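Local structure of naphthalene dioxygenase large subunit (Rhodococcus sp., 2B1X) at residues Ile27-Glu32 with Gly330-Glu335; Ala193-Val198 with Phe362-Gly367; Gly240-Thr245 with Ala420-Arg425; Met309-Leu314 with Ser354-Leu359; Gly400-Asp405 with Tyr415-Ala420. The protein is the large subunit of a Rieske-type non-haem iron dioxygenase, holding an Fe2S2 cluster in one domain and a single iron ion in its catalytic domain. One frame throughout, in Å; residues are numbered along the deposited sequence.

Overall arrangement
Contacts 1, 2 and 3 all reach the large antiparallel sheet of the Bet v 1-like catalytic domain. Contacts 1 and 2 meet through neighbouring strands 333-343 and 188-199, their centres about 20 Å apart, with a salt bridge from Glu335 to Arg196. Contact 4, its centre about 14 Å from that of contact 2, joins helix 348-361, which runs into the loop of contact 2, to a hairpin loop. Towards the other sheet edge, contacts 3 and 5 have centres about 8 Å apart and share Ala420. Along the chain contacts 1, 2 and 3 cross one another; contact 4 falls between the segments of 2 and 3, contact 5 between those of 3. N-terminal residues, helices and connecting loops thus pack around one sheet.

Contact 1. Residues Ile27-Glu32 with Gly330-Glu335; sequences IINDPE and GPDKME
Ile28 and Asn29 bring the loop ahead of helix 31-40 against Pro331, at the tip of the beta hairpin formed by strands 318-330 and 333-343. The hairpin turns through a type I beta turn from Gly330 to Lys333, which puts the pyrrolidine of Pro331 on the side facing the loop. Ile28 contributes mainly backbone: its O lies 3.5 Å from Pro331 O, two acceptors that cannot bond to each other, and Pro331 O is instead bonded to Asn202 ND2. Asn29 makes the central contact. Its CG stands anti to the backbone N (chi1 -179°), and OD1 rests 3.4 Å from Pro331 CB, while the amide passes obliquely by Asp332 CB, 3.7 Å from OD1. The amide and the Asp332 carboxylate are turned 49° apart and are linked by a water that accepts from Asn29 ND2 at 3.0 Å and donates to Asp332 OD2 at 3.1 Å. ND2 also donates to Thr380 O and so has two partners. Asp30 lends its backbone N to the packing on Pro331 CB, but its carboxylate serves the helix as N-cap and OD2 forms a salt bridge with Lys389. Pro31 then opens the helix. At Glu32, the backbone N makes a weak capping bond to Asp30 OD1, 3.1 Å long and bent to 124°; the same oxygen also accepts from Val33 N.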
# COMPACT_ATOMS: atom_id res chain seq x y z
N ILE A 27 -9.54 -22.91 3.61
CA ILE A 27 -8.95 -22.51 4.89
C ILE A 27 -7.66 -21.70 4.78
O ILE A 27 -7.23 -21.11 5.77
CB ILE A 27 -8.72 -23.72 5.80
CG1 ILE A 27 -7.57 -24.57 5.25
CG2 ILE A 27 -10.01 -24.51 6.01
CD1 ILE A 27 -7.01 -25.55 6.25
N ILE A 28 -7.06 -21.64 3.59
CA ILE A 28 -5.75 -21.03 3.43
C ILE A 28 -5.73 -19.49 3.39
O ILE A 28 -4.96 -18.85 4.13
CB ILE A 28 -5.01 -21.63 2.19
CG1 ILE A 28 -4.67 -23.11 2.44
CG2 ILE A 28 -3.73 -20.86 1.91
CD1 ILE A 28 -4.29 -23.86 1.19
N ASN A 29 -6.54 -18.91 2.52
CA ASN A 29 -6.53 -17.47 2.30
C ASN A 29 -7.97 -16.96 2.20
O ASN A 29 -8.54 -16.92 1.12
CB ASN A 29 -5.75 -17.17 1.02
CG ASN A 29 -5.67 -15.70 0.72
OD1 ASN A 29 -6.13 -14.86 1.51
ND2 ASN A 29 -5.12 -15.36 -0.45
N ASP A 30 -8.55 -16.59 3.34
CA ASP A 30 -9.93 -16.10 3.38
C ASP A 30 -10.14 -15.10 4.53
O ASP A 30 -9.81 -15.43 5.66
CB ASP A 30 -10.87 -17.30 3.54
CG ASP A 30 -12.31 -16.90 3.45
OD1 ASP A 30 -12.95 -16.72 4.51
OD2 ASP A 30 -12.88 -16.70 2.36
N PRO A 31 -10.72 -13.92 4.26
CA PRO A 31 -10.87 -12.90 5.31
C PRO A 31 -11.71 -13.40 6.52
O PRO A 31 -11.35 -13.10 7.65
CB PRO A 31 -11.59 -11.74 4.61
CG PRO A 31 -11.41 -11.97 3.17
CD PRO A 31 -11.27 -13.46 2.98
N GLU A 32 -12.76 -14.17 6.28
CA GLU A 32 -13.63 -14.64 7.37
C GLU A 32 -12.88 -15.71 8.18
O GLU A 32 -12.93 -15.72 9.41
CB GLU A 32 -14.98 -15.20 6.90
CG GLU A 32 -15.97 -15.36 8.06
CD GLU A 32 -17.18 -16.28 7.79
OE1 GLU A 32 -17.35 -16.75 6.64
OE2 GLU A 32 -17.96 -16.51 8.76
N GLY A 330 -2.38 -11.32 8.33
CA GLY A 330 -3.68 -11.27 7.64
C GLY A 330 -3.86 -12.61 6.92
O GLY A 330 -2.99 -13.52 7.08
N PRO A 331 -4.96 -12.76 6.19
CA PRO A 331 -5.24 -14.02 5.48
C PRO A 331 -4.09 -14.37 4.53
O PRO A 331 -3.78 -15.58 4.30
CB PRO A 331 -6.51 -13.70 4.68
CG PRO A 331 -6.59 -12.17 4.67
CD PRO A 331 -6.00 -11.72 5.97
N ASP A 332 -3.43 -13.32 4.01
CA ASP A 332 -2.44 -13.55 2.97
C ASP A 332 -1.07 -12.99 3.31
O ASP A 332 -0.27 -12.73 2.41
CB ASP A 332 -2.94 -12.99 1.63
CG ASP A 332 -3.28 -11.55 1.71
OD1 ASP A 332 -3.05 -10.93 2.78
OD2 ASP A 332 -3.84 -10.98 0.74
N LYS A 333 -0.80 -12.84 4.60
CA LYS A 333 0.43 -12.20 5.02
C LYS A 333 0.93 -12.71 6.38
O LYS A 333 0.15 -12.95 7.28
CB LYS A 333 0.19 -10.69 5.06
CG LYS A 333 1.46 -9.82 5.06
CD LYS A 333 1.09 -8.32 5.13
CE LYS A 333 2.30 -7.43 5.38
NZ LYS A 333 1.97 -5.92 5.34
N MET A 334 2.22 -12.94 6.51
CA MET A 334 2.74 -13.30 7.81
C MET A 334 4.08 -12.63 8.05
O MET A 334 4.72 -12.18 7.09
CB MET A 334 2.81 -14.83 7.95
CG MET A 334 3.90 -15.48 7.03
SD MET A 334 4.40 -17.11 7.67
CE MET A 334 4.67 -17.97 6.11
N GLU A 335 4.52 -12.58 9.31
CA GLU A 335 5.88 -12.12 9.64
C GLU A 335 6.59 -13.32 10.24
O GLU A 335 6.08 -13.90 11.21
CB GLU A 335 5.85 -10.95 10.63
CG GLU A 335 7.21 -10.40 11.09
CD GLU A 335 7.09 -9.13 11.95
OE1 GLU A 335 6.03 -8.48 11.96
OE2 GLU A 335 8.06 -8.75 12.63
O HOH W 1 -4.48 -12.76 -1.71

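Contact 2. Residues Ala193-Val198 with Phe362-Gly367; sequences APQRWV and FGISGG
Gln195 and Trp197, two residues apart on strand 188-199, grip Ile364 by its backbone and its side chain respectively. Gln195 OE1 accepts from Ile364 N at 2.8 Å with an N-H...O angle of 155°, the donor lying 30° out of the carbonyl plane. The same oxygen comes within 3.0 Å of Gly363 CA, where no side chain stands in its way. Beside this polar link, Ile364 CG1 sits over one face of the Trp197 indole, a CH-pi contact 3.6 Å from the centroid of the five-membered ring, and CD1 runs on to touch Trp197 CB at 3.5 Å. Trp197 CG, set between its backbone N and carbonyl carbon (chi1 75°), lies under Ile364 CG1 and CD1, and the two side chains slide past each other in opposite directions. The other end of the indole reaches the turn backbone, CH2 being 3.8 Å from Gly363 C.

A bridging water forms the next layer: it accepts from Gln195 NE2 at 3.1 Å and from Ser365 N at 3.0 Å, and can donate to Phe362 O. The type I beta turn from Gly363 to Gly366, closed by Gly366 N to Gly363 O, presents Ile364 to the strand. Farther out, Gln195 NE2 also donates to Thr65 O of a small subunit, whose His66 O takes Ser365 OG. The turn connects helix 348-361 to helix 369-382, which carries the iron ligand Asp372, while strand 188-199 pairs with strand 333-343 at the edge of this chain's large sheet.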
# COMPACT_ATOMS: atom_id res chain seq x y z
N ALA A 193 19.24 -11.77 18.15
CA ALA A 193 17.82 -11.47 18.03
C ALA A 193 17.29 -12.31 16.86
O ALA A 193 18.06 -12.86 16.09
CB ALA A 193 17.62 -9.99 17.74
N PRO A 194 15.98 -12.45 16.76
CA PRO A 194 15.41 -13.14 15.59
C PRO A 194 15.51 -12.27 14.33
O PRO A 194 15.48 -11.02 14.41
CB PRO A 194 13.96 -13.34 16.00
CG PRO A 194 13.69 -12.19 16.99
CD PRO A 194 14.94 -12.03 17.73
N GLN A 195 15.73 -12.91 13.19
CA GLN A 195 15.46 -12.27 11.91
C GLN A 195 13.95 -12.13 11.82
O GLN A 195 13.23 -13.10 12.09
CB GLN A 195 15.89 -13.18 10.75
CG GLN A 195 17.38 -13.51 10.67
CD GLN A 195 17.66 -14.52 9.53
OE1 GLN A 195 16.71 -15.10 8.98
NE2 GLN A 195 18.91 -14.74 9.22
N ARG A 196 13.48 -10.95 11.43
CA ARG A 196 12.06 -10.70 11.22
C ARG A 196 11.79 -10.11 9.84
O ARG A 196 12.36 -9.08 9.46
CB ARG A 196 11.53 -9.77 12.30
CG ARG A 196 11.68 -10.38 13.73
CD ARG A 196 11.32 -9.43 14.84
NE ARG A 196 10.00 -8.80 14.65
CZ ARG A 196 9.43 -7.92 15.48
NH1 ARG A 196 10.07 -7.52 16.59
NH2 ARG A 196 8.23 -7.42 15.19
N TRP A 197 10.95 -10.77 9.06
CA TRP A 197 10.64 -10.24 7.73
C TRP A 197 9.23 -10.70 7.36
O TRP A 197 8.71 -11.63 8.00
CB TRP A 197 11.71 -10.67 6.69
CG TRP A 197 11.63 -12.13 6.23
CD1 TRP A 197 11.09 -12.59 5.04
CD2 TRP A 197 12.12 -13.29 6.92
NE1 TRP A 197 11.22 -13.96 4.97
CE2 TRP A 197 11.82 -14.42 6.11
CE3 TRP A 197 12.74 -13.50 8.15
CZ2 TRP A 197 12.17 -15.73 6.48
CZ3 TRP A 197 13.09 -14.82 8.52
CH2 TRP A 197 12.80 -15.90 7.69
N VAL A 198 8.66 -10.07 6.34
CA VAL A 198 7.27 -10.28 5.91
C VAL A 198 7.16 -11.14 4.64
O VAL A 198 7.83 -10.87 3.65
CB VAL A 198 6.59 -8.93 5.68
CG1 VAL A 198 5.17 -9.09 5.08
CG2 VAL A 198 6.56 -8.14 7.00
N PHE A 362 18.83 -21.75 6.21
CA PHE A 362 17.53 -21.26 6.65
C PHE A 362 17.58 -19.77 7.02
O PHE A 362 18.61 -19.12 6.88
CB PHE A 362 16.95 -22.18 7.77
CG PHE A 362 16.47 -23.49 7.23
CD1 PHE A 362 17.37 -24.52 6.95
CD2 PHE A 362 15.13 -23.68 6.92
CE1 PHE A 362 16.92 -25.73 6.38
CE2 PHE A 362 14.65 -24.90 6.36
CZ PHE A 362 15.57 -25.92 6.08
N GLY A 363 16.46 -19.21 7.44
CA GLY A 363 16.40 -17.77 7.59
C GLY A 363 16.17 -17.03 6.26
O GLY A 363 15.96 -17.63 5.20
N ILE A 364 16.21 -15.70 6.34
CA ILE A 364 15.78 -14.81 5.24
C ILE A 364 16.61 -14.94 3.96
O ILE A 364 16.12 -14.71 2.85
CB ILE A 364 15.78 -13.36 5.78
CG1 ILE A 364 14.92 -12.42 4.92
CG2 ILE A 364 17.22 -12.83 5.90
CD1 ILE A 364 14.91 -11.02 5.42
N SER A 365 17.90 -15.26 4.11
CA SER A 365 18.75 -15.40 2.95
C SER A 365 19.17 -16.88 2.70
O SER A 365 19.92 -17.15 1.78
CB SER A 365 20.00 -14.49 3.07
OG SER A 365 20.88 -14.97 4.08
N GLY A 366 18.65 -17.80 3.49
CA GLY A 366 19.04 -19.20 3.36
C GLY A 366 18.66 -19.82 2.02
O GLY A 366 17.58 -19.54 1.52
N GLY A 367 19.53 -20.65 1.47
CA GLY A 367 19.30 -21.32 0.19
C GLY A 367 18.15 -22.31 0.18
O GLY A 367 17.58 -22.59 -0.91
O HOH W 2 19.27 -16.34 6.58

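Contact 3. Residues Gly240-Thr245 with Ala420-Arg425; sequences GEHIHT and AEANQR
His242 projects from strand 240-244, in the large sheet of the catalytic domain, into the start of helix 422-436, the last helix of the modelled chain. Chi1 of -168° sets its CG beside the carbonyl carbon, and the ring lies between Ala420 and Asn423. Ala420 CB stands over the centre of one face, a CH-pi contact 3.7 Å from the centroid of the His242 ring. On the opposite face the Asn423 amide is stacked, 17° from parallel, with Asn423 CG 3.1 Å from His242 NE2, offset toward the rim. His242 NE2 accepts from Asn423 N at 2.9 Å, nearly straight at 163°, though the donor is tilted somewhat from the ring plane.

Asn423 CG is anti to its carbonyl carbon, beside the N that makes this bond. Asn423 ND2 donates to Leu251 O and Val211 O, and OD1 lies 3.3 Å from His244 CB. A water in the plane of the second imidazole joins Asn423 OD1 to His244 ND1, 2.9 Å from that nitrogen.

Glu421, the N-cap residue, bonds through OE2 to His90 and Arg91 of the second subunit, which line the iron-sulphur cluster pocket there. Because NE2 accepts a backbone N-H while ND1 is bonded to Asp418 OD1, His242 is probably neutral and protonated on ND1.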
# COMPACT_ATOMS: atom_id res chain seq x y z
N GLY A 240 13.27 -42.79 9.13
CA GLY A 240 12.78 -41.84 10.10
C GLY A 240 11.47 -42.26 10.73
O GLY A 240 10.92 -43.33 10.42
N GLU A 241 10.97 -41.39 11.60
CA GLU A 241 9.72 -41.59 12.32
C GLU A 241 8.86 -40.34 12.23
O GLU A 241 9.37 -39.24 12.28
CB GLU A 241 10.03 -41.94 13.77
CG GLU A 241 8.91 -42.68 14.48
CD GLU A 241 8.91 -44.19 14.22
OE1 GLU A 241 9.87 -44.73 13.65
OE2 GLU A 241 7.94 -44.87 14.66
N HIS A 242 7.56 -40.53 12.04
CA HIS A 242 6.54 -39.45 11.90
C HIS A 242 5.60 -39.55 13.12
O HIS A 242 4.90 -40.56 13.27
CB HIS A 242 5.75 -39.72 10.61
CG HIS A 242 4.86 -38.59 10.13
ND1 HIS A 242 5.33 -37.57 9.34
CD2 HIS A 242 3.53 -38.40 10.23
CE1 HIS A 242 4.34 -36.76 9.01
NE2 HIS A 242 3.22 -37.25 9.52
N ILE A 243 5.59 -38.53 13.99
CA ILE A 243 4.95 -38.64 15.32
C ILE A 243 4.00 -37.50 15.62
O ILE A 243 4.32 -36.33 15.41
CB ILE A 243 6.02 -38.65 16.45
CG1 ILE A 243 7.04 -39.80 16.26
CG2 ILE A 243 5.35 -38.63 17.86
CD1 ILE A 243 8.48 -39.34 16.52
N HIS A 244 2.82 -37.82 16.13
CA HIS A 244 1.96 -36.73 16.56
C HIS A 244 1.35 -37.03 17.89
O HIS A 244 1.32 -38.16 18.35
CB HIS A 244 0.91 -36.34 15.53
CG HIS A 244 -0.25 -37.28 15.44
ND1 HIS A 244 -0.28 -38.34 14.56
CD2 HIS A 244 -1.42 -37.30 16.10
CE1 HIS A 244 -1.43 -38.97 14.68
NE2 HIS A 244 -2.15 -38.36 15.60
N THR A 245 0.81 -35.97 18.45
CA THR A 245 0.40 -35.90 19.83
C THR A 245 -1.00 -35.25 19.82
O THR A 245 -1.46 -34.86 18.76
CB THR A 245 1.53 -35.04 20.42
OG1 THR A 245 2.35 -35.84 21.27
CG2 THR A 245 1.09 -33.79 21.15
N ALA A 420 4.86 -39.16 5.30
CA ALA A 420 3.47 -39.34 5.68
C ALA A 420 2.86 -37.96 5.83
O ALA A 420 3.59 -36.97 5.83
CB ALA A 420 3.33 -40.14 6.97
N GLU A 421 1.53 -37.90 5.91
CA GLU A 421 0.82 -36.64 6.11
C GLU A 421 -0.13 -36.74 7.30
O GLU A 421 -1.08 -35.91 7.46
CB GLU A 421 0.12 -36.18 4.82
CG GLU A 421 1.10 -35.64 3.79
CD GLU A 421 0.55 -35.49 2.38
OE1 GLU A 421 -0.36 -36.26 1.99
OE2 GLU A 421 1.07 -34.60 1.63
N ALA A 422 0.12 -37.72 8.17
CA ALA A 422 -0.65 -37.89 9.42
C ALA A 422 -0.49 -36.69 10.37
O ALA A 422 -1.47 -36.23 11.00
CB ALA A 422 -0.29 -39.21 10.12
N ASN A 423 0.73 -36.17 10.47
CA ASN A 423 0.97 -34.96 11.28
C ASN A 423 0.22 -33.73 10.80
O ASN A 423 -0.40 -33.04 11.62
CB ASN A 423 2.46 -34.66 11.40
CG ASN A 423 3.20 -35.69 12.19
OD1 ASN A 423 2.58 -36.66 12.71
ND2 ASN A 423 4.54 -35.51 12.32
N GLN A 424 0.26 -33.46 9.50
CA GLN A 424 -0.49 -32.32 8.93
C GLN A 424 -2.01 -32.46 9.16
O GLN A 424 -2.70 -31.48 9.45
CB GLN A 424 -0.21 -32.15 7.43
CG GLN A 424 1.28 -31.87 7.06
CD GLN A 424 2.17 -33.12 6.85
OE1 GLN A 424 2.11 -34.08 7.62
NE2 GLN A 424 3.01 -33.07 5.82
N ARG A 425 -2.49 -33.71 9.07
CA ARG A 425 -3.90 -33.99 9.28
C ARG A 425 -4.34 -33.74 10.72
O ARG A 425 -5.42 -33.21 10.95
CB ARG A 425 -4.19 -35.45 8.92
CG ARG A 425 -4.36 -35.66 7.37
CD ARG A 425 -5.19 -36.89 7.06
NE ARG A 425 -4.34 -37.98 7.34
CZ ARG A 425 -4.57 -38.99 8.16
NH1 ARG A 425 -5.72 -39.18 8.81
NH2 ARG A 425 -3.59 -39.86 8.28
O HOH W 3 2.10 -39.38 13.18

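Contact 4. Residues Met309-Leu314 with Ser354-Leu359; sequences MGKDHL and SYKSYL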
# COMPACT_ATOMS: atom_id res chain seq x y z
N MET A 309 23.76 -29.79 8.69
CA MET A 309 23.89 -29.21 7.33
C MET A 309 25.19 -28.44 7.15
O MET A 309 25.71 -27.84 8.12
CB MET A 309 22.71 -28.28 6.99
CG MET A 309 22.14 -28.45 5.56
SD MET A 309 20.36 -28.79 5.55
CE MET A 309 19.88 -27.89 6.90
N GLY A 310 25.73 -28.49 5.93
CA GLY A 310 26.89 -27.69 5.54
C GLY A 310 26.61 -26.19 5.49
O GLY A 310 25.46 -25.77 5.23
N LYS A 311 27.63 -25.39 5.77
CA LYS A 311 27.53 -23.92 5.69
C LYS A 311 27.80 -23.40 4.27
O LYS A 311 27.72 -22.20 4.01
CB LYS A 311 28.48 -23.26 6.71
CG LYS A 311 29.95 -23.33 6.31
CD LYS A 311 30.81 -22.66 7.35
CE LYS A 311 32.24 -23.12 7.23
NZ LYS A 311 33.17 -21.99 7.44
N ASP A 312 28.12 -24.34 3.38
CA ASP A 312 28.39 -24.07 1.95
C ASP A 312 28.63 -25.42 1.25
O ASP A 312 28.63 -26.47 1.91
CB ASP A 312 29.53 -23.06 1.77
CG ASP A 312 30.89 -23.61 2.25
OD1 ASP A 312 31.68 -22.84 2.83
OD2 ASP A 312 31.21 -24.79 2.13
N HIS A 313 28.85 -25.41 -0.06
CA HIS A 313 28.94 -26.66 -0.82
C HIS A 313 30.26 -27.41 -0.60
O HIS A 313 30.44 -28.53 -1.08
CB HIS A 313 28.75 -26.37 -2.31
CG HIS A 313 29.76 -25.42 -2.87
ND1 HIS A 313 29.92 -24.14 -2.39
CD2 HIS A 313 30.68 -25.57 -3.85
CE1 HIS A 313 30.90 -23.54 -3.05
NE2 HIS A 313 31.36 -24.38 -3.96
N LEU A 314 31.18 -26.82 0.16
CA LEU A 314 32.49 -27.40 0.32
C LEU A 314 32.75 -27.91 1.74
O LEU A 314 33.83 -28.39 2.04
CB LEU A 314 33.57 -26.38 -0.08
CG LEU A 314 33.57 -25.83 -1.52
CD1 LEU A 314 34.57 -24.70 -1.62
CD2 LEU A 314 33.87 -26.93 -2.58
N SER A 354 27.94 -23.59 13.82
CA SER A 354 26.52 -23.94 13.82
C SER A 354 25.66 -22.77 13.28
O SER A 354 24.70 -22.97 12.56
CB SER A 354 26.10 -24.31 15.26
OG SER A 354 24.71 -24.53 15.36
N TYR A 355 26.06 -21.56 13.65
CA TYR A 355 25.50 -20.31 13.15
C TYR A 355 25.60 -20.18 11.64
O TYR A 355 24.61 -19.83 10.98
CB TYR A 355 26.24 -19.14 13.83
CG TYR A 355 26.16 -17.79 13.12
CD1 TYR A 355 24.94 -17.17 12.85
CD2 TYR A 355 27.32 -17.13 12.76
CE1 TYR A 355 24.89 -15.91 12.22
CE2 TYR A 355 27.30 -15.88 12.14
CZ TYR A 355 26.06 -15.28 11.87
OH TYR A 355 26.02 -14.05 11.27
N LYS A 356 26.78 -20.45 11.08
CA LYS A 356 26.94 -20.41 9.62
C LYS A 356 26.12 -21.53 8.91
O LYS A 356 25.53 -21.30 7.85
CB LYS A 356 28.41 -20.43 9.21
CG LYS A 356 29.30 -19.29 9.80
CD LYS A 356 28.80 -17.89 9.36
CE LYS A 356 29.76 -16.75 9.72
NZ LYS A 356 31.18 -16.93 9.16
N SER A 357 26.06 -22.71 9.50
CA SER A 357 25.25 -23.78 8.92
C SER A 357 23.77 -23.40 8.86
O SER A 357 23.12 -23.62 7.82
CB SER A 357 25.46 -25.07 9.70
OG SER A 357 26.71 -25.59 9.33
N TYR A 358 23.25 -22.85 9.95
CA TYR A 358 21.90 -22.29 9.97
C TYR A 358 21.71 -21.16 8.93
O TYR A 358 20.69 -21.11 8.22
CB TYR A 358 21.62 -21.70 11.36
CG TYR A 358 20.50 -20.65 11.38
CD1 TYR A 358 19.16 -21.03 11.26
CD2 TYR A 358 20.79 -19.29 11.52
CE1 TYR A 358 18.13 -20.10 11.26
CE2 TYR A 358 19.72 -18.31 11.52
CZ TYR A 358 18.42 -18.75 11.41
OH TYR A 358 17.38 -17.83 11.43
N LEU A 359 22.68 -20.24 8.88
CA LEU A 359 22.47 -18.95 8.20
C LEU A 359 22.39 -19.11 6.67
O LEU A 359 21.57 -18.42 6.02
CB LEU A 359 23.56 -17.95 8.58
CG LEU A 359 23.40 -16.49 8.16
CD1 LEU A 359 22.23 -15.82 8.85
CD2 LEU A 359 24.68 -15.74 8.39
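Lys311 and Ser357 bring their CA atoms to 4.0 Å, the loop after strand 302-309 passing close against helix 348-361. Ser357 OG makes the one direct hydrogen bond, donating to Met309 O at 2.7 Å. The C=O...OG angle is 152°, and the hydroxyl lies 23° out of the carbonyl plane. OG stands anti to its carbonyl carbon (chi1 -76°), which also brings it near the preceding helical turn, where Glu353 O is at most a weak second acceptor for the same proton.

Lys311 rides on the helix with its aliphatic part. CB is 3.7 Å from Lys356 C, and CD comes 3.8 Å from Lys356 CB as the two side chains cross. Their NZ atoms end up 5.7 Å apart, like charges that probably repel mildly; Glu353 gives Lys311 NZ a long, weak ion pair.

The loop links strands 302-309 and 318-330, adjacent and antiparallel in the sheet of the Bet v 1-like catalytic domain, so the contact ties a hairpin end to the helix that follows strand 333-343. Met309 packs on Phe320, Phe362 and Phe368, and its side chain is about 9 Å from the bound iron.

Beyond Lys311 the loop is shaped by an Asx turn: Leu314 N donates to Asp312 OD2 at 2.8 Å, on the anti side of the carboxylate, and that oxygen is also bonded to Ser315 OG.

Contact 5. Residues Gly400-Asp405 with Tyr415-Ala420; sequences GVLEPD and YPLDYA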
# COMPACT_ATOMS: atom_id res chain seq x y z
N GLY A 400 -4.51 -46.11 3.32
CA GLY A 400 -4.61 -47.52 2.99
C GLY A 400 -3.32 -48.27 3.22
O GLY A 400 -3.27 -49.46 2.93
N VAL A 401 -2.30 -47.60 3.75
CA VAL A 401 -0.99 -48.20 3.96
C VAL A 401 -0.43 -48.01 5.39
O VAL A 401 0.15 -48.94 5.92
CB VAL A 401 0.06 -47.67 2.93
CG1 VAL A 401 1.35 -48.47 2.97
CG2 VAL A 401 -0.50 -47.65 1.53
N LEU A 402 -0.58 -46.82 5.98
CA LEU A 402 0.02 -46.49 7.29
C LEU A 402 -0.46 -47.41 8.41
O LEU A 402 -1.68 -47.58 8.61
CB LEU A 402 -0.28 -45.04 7.70
CG LEU A 402 0.43 -43.84 7.07
CD1 LEU A 402 -0.07 -42.56 7.74
CD2 LEU A 402 1.94 -43.96 7.19
N GLU A 403 0.50 -47.99 9.13
CA GLU A 403 0.21 -48.70 10.39
C GLU A 403 1.11 -48.14 11.48
O GLU A 403 2.30 -47.96 11.23
CB GLU A 403 0.47 -50.20 10.24
CG GLU A 403 -0.27 -50.88 9.12
CD GLU A 403 -0.37 -52.37 9.33
OE1 GLU A 403 0.61 -53.08 9.00
OE2 GLU A 403 -1.42 -52.82 9.84
N PRO A 404 0.57 -47.85 12.66
CA PRO A 404 1.40 -47.38 13.79
C PRO A 404 2.56 -48.32 14.05
O PRO A 404 2.44 -49.54 13.86
CB PRO A 404 0.42 -47.40 14.96
CG PRO A 404 -0.92 -47.17 14.33
CD PRO A 404 -0.85 -47.96 13.04
N ASP A 405 3.69 -47.75 14.44
CA ASP A 405 4.88 -48.51 14.76
C ASP A 405 4.70 -49.11 16.16
O ASP A 405 4.59 -48.36 17.15
CB ASP A 405 6.07 -47.55 14.71
CG ASP A 405 7.41 -48.23 14.89
OD1 ASP A 405 7.48 -49.47 15.12
OD2 ASP A 405 8.46 -47.57 14.80
N TYR A 415 4.65 -43.41 13.26
CA TYR A 415 4.73 -44.25 12.07
C TYR A 415 6.20 -44.44 11.65
O TYR A 415 6.97 -43.48 11.72
CB TYR A 415 3.90 -43.62 10.94
CG TYR A 415 2.42 -43.52 11.26
CD1 TYR A 415 1.87 -42.34 11.75
CD2 TYR A 415 1.58 -44.64 11.12
CE1 TYR A 415 0.53 -42.25 12.06
CE2 TYR A 415 0.27 -44.58 11.43
CZ TYR A 415 -0.27 -43.37 11.88
OH TYR A 415 -1.58 -43.34 12.18
N PRO A 416 6.58 -45.66 11.21
CA PRO A 416 8.00 -46.00 11.00
C PRO A 416 8.61 -45.49 9.67
O PRO A 416 9.47 -46.17 9.06
CB PRO A 416 8.00 -47.55 11.03
CG PRO A 416 6.63 -47.93 10.45
CD PRO A 416 5.69 -46.76 10.80
N LEU A 417 8.18 -44.31 9.24
CA LEU A 417 8.79 -43.61 8.13
C LEU A 417 8.41 -42.14 8.31
O LEU A 417 7.49 -41.83 9.08
CB LEU A 417 8.30 -44.18 6.79
CG LEU A 417 6.87 -43.84 6.31
CD1 LEU A 417 6.66 -44.24 4.84
CD2 LEU A 417 5.81 -44.51 7.18
N ASP A 418 9.07 -41.23 7.59
CA ASP A 418 8.71 -39.81 7.63
C ASP A 418 8.21 -39.25 6.27
O ASP A 418 8.18 -38.04 6.06
CB ASP A 418 9.85 -38.98 8.24
CG ASP A 418 9.40 -37.60 8.74
OD1 ASP A 418 8.19 -37.40 9.04
OD2 ASP A 418 10.19 -36.63 8.82
N TYR A 419 7.82 -40.13 5.35
CA TYR A 419 6.97 -39.73 4.24
C TYR A 419 5.53 -40.08 4.64
O TYR A 419 5.06 -41.18 4.42
CB TYR A 419 7.34 -40.45 2.92
CG TYR A 419 8.58 -39.93 2.23
CD1 TYR A 419 9.41 -40.80 1.51
CD2 TYR A 419 8.96 -38.57 2.33
CE1 TYR A 419 10.59 -40.34 0.88
CE2 TYR A 419 10.13 -38.09 1.70
CZ TYR A 419 10.95 -38.99 0.98
OH TYR A 419 12.11 -38.57 0.35
N ALA A 420 4.86 -39.16 5.30
CA ALA A 420 3.47 -39.34 5.68
C ALA A 420 2.86 -37.96 5.83
O ALA A 420 3.59 -36.97 5.83
CB ALA A 420 3.33 -40.14 6.97
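Leu402 is the bump and the flat face of Tyr415 the floor on which it lands. CD1 stands 4.1 Å from the ring centroid, only 6° off the normal, a CH-pi contact over the centre of the face. Leu402 and Tyr415 cross at about a right angle, and the second methyl, CD2, fits the hollow between the ring, Leu417 CD2 at 3.9 Å and Ala420 CB at 4.1 Å. The chain then bends around the rim of the ring: Glu403 O lies at the edge, 3.4 Å from Tyr415 CD2, and Pro404 follows alongside, its CD 3.9 Å from CE2 and its ring pointing the same way as the tyrosine.

Pro416 fills the next notch. Its CD is 3.6 Å from Glu403 O, while its CB lies 3.8 Å from Asp405 OD2. The Asp405 carboxylate is otherwise engaged: OD1 accepts from Asn407 N, and OD2 is so near Glu241 OE2 that the two acids may share a proton.

The tyrosine hydroxyl is bonded to Glu413. This is loop-on-loop packing beside strand 413-415, an outermost strand, within this chain, of the large antiparallel sheet in the Bet v 1-like catalytic domain.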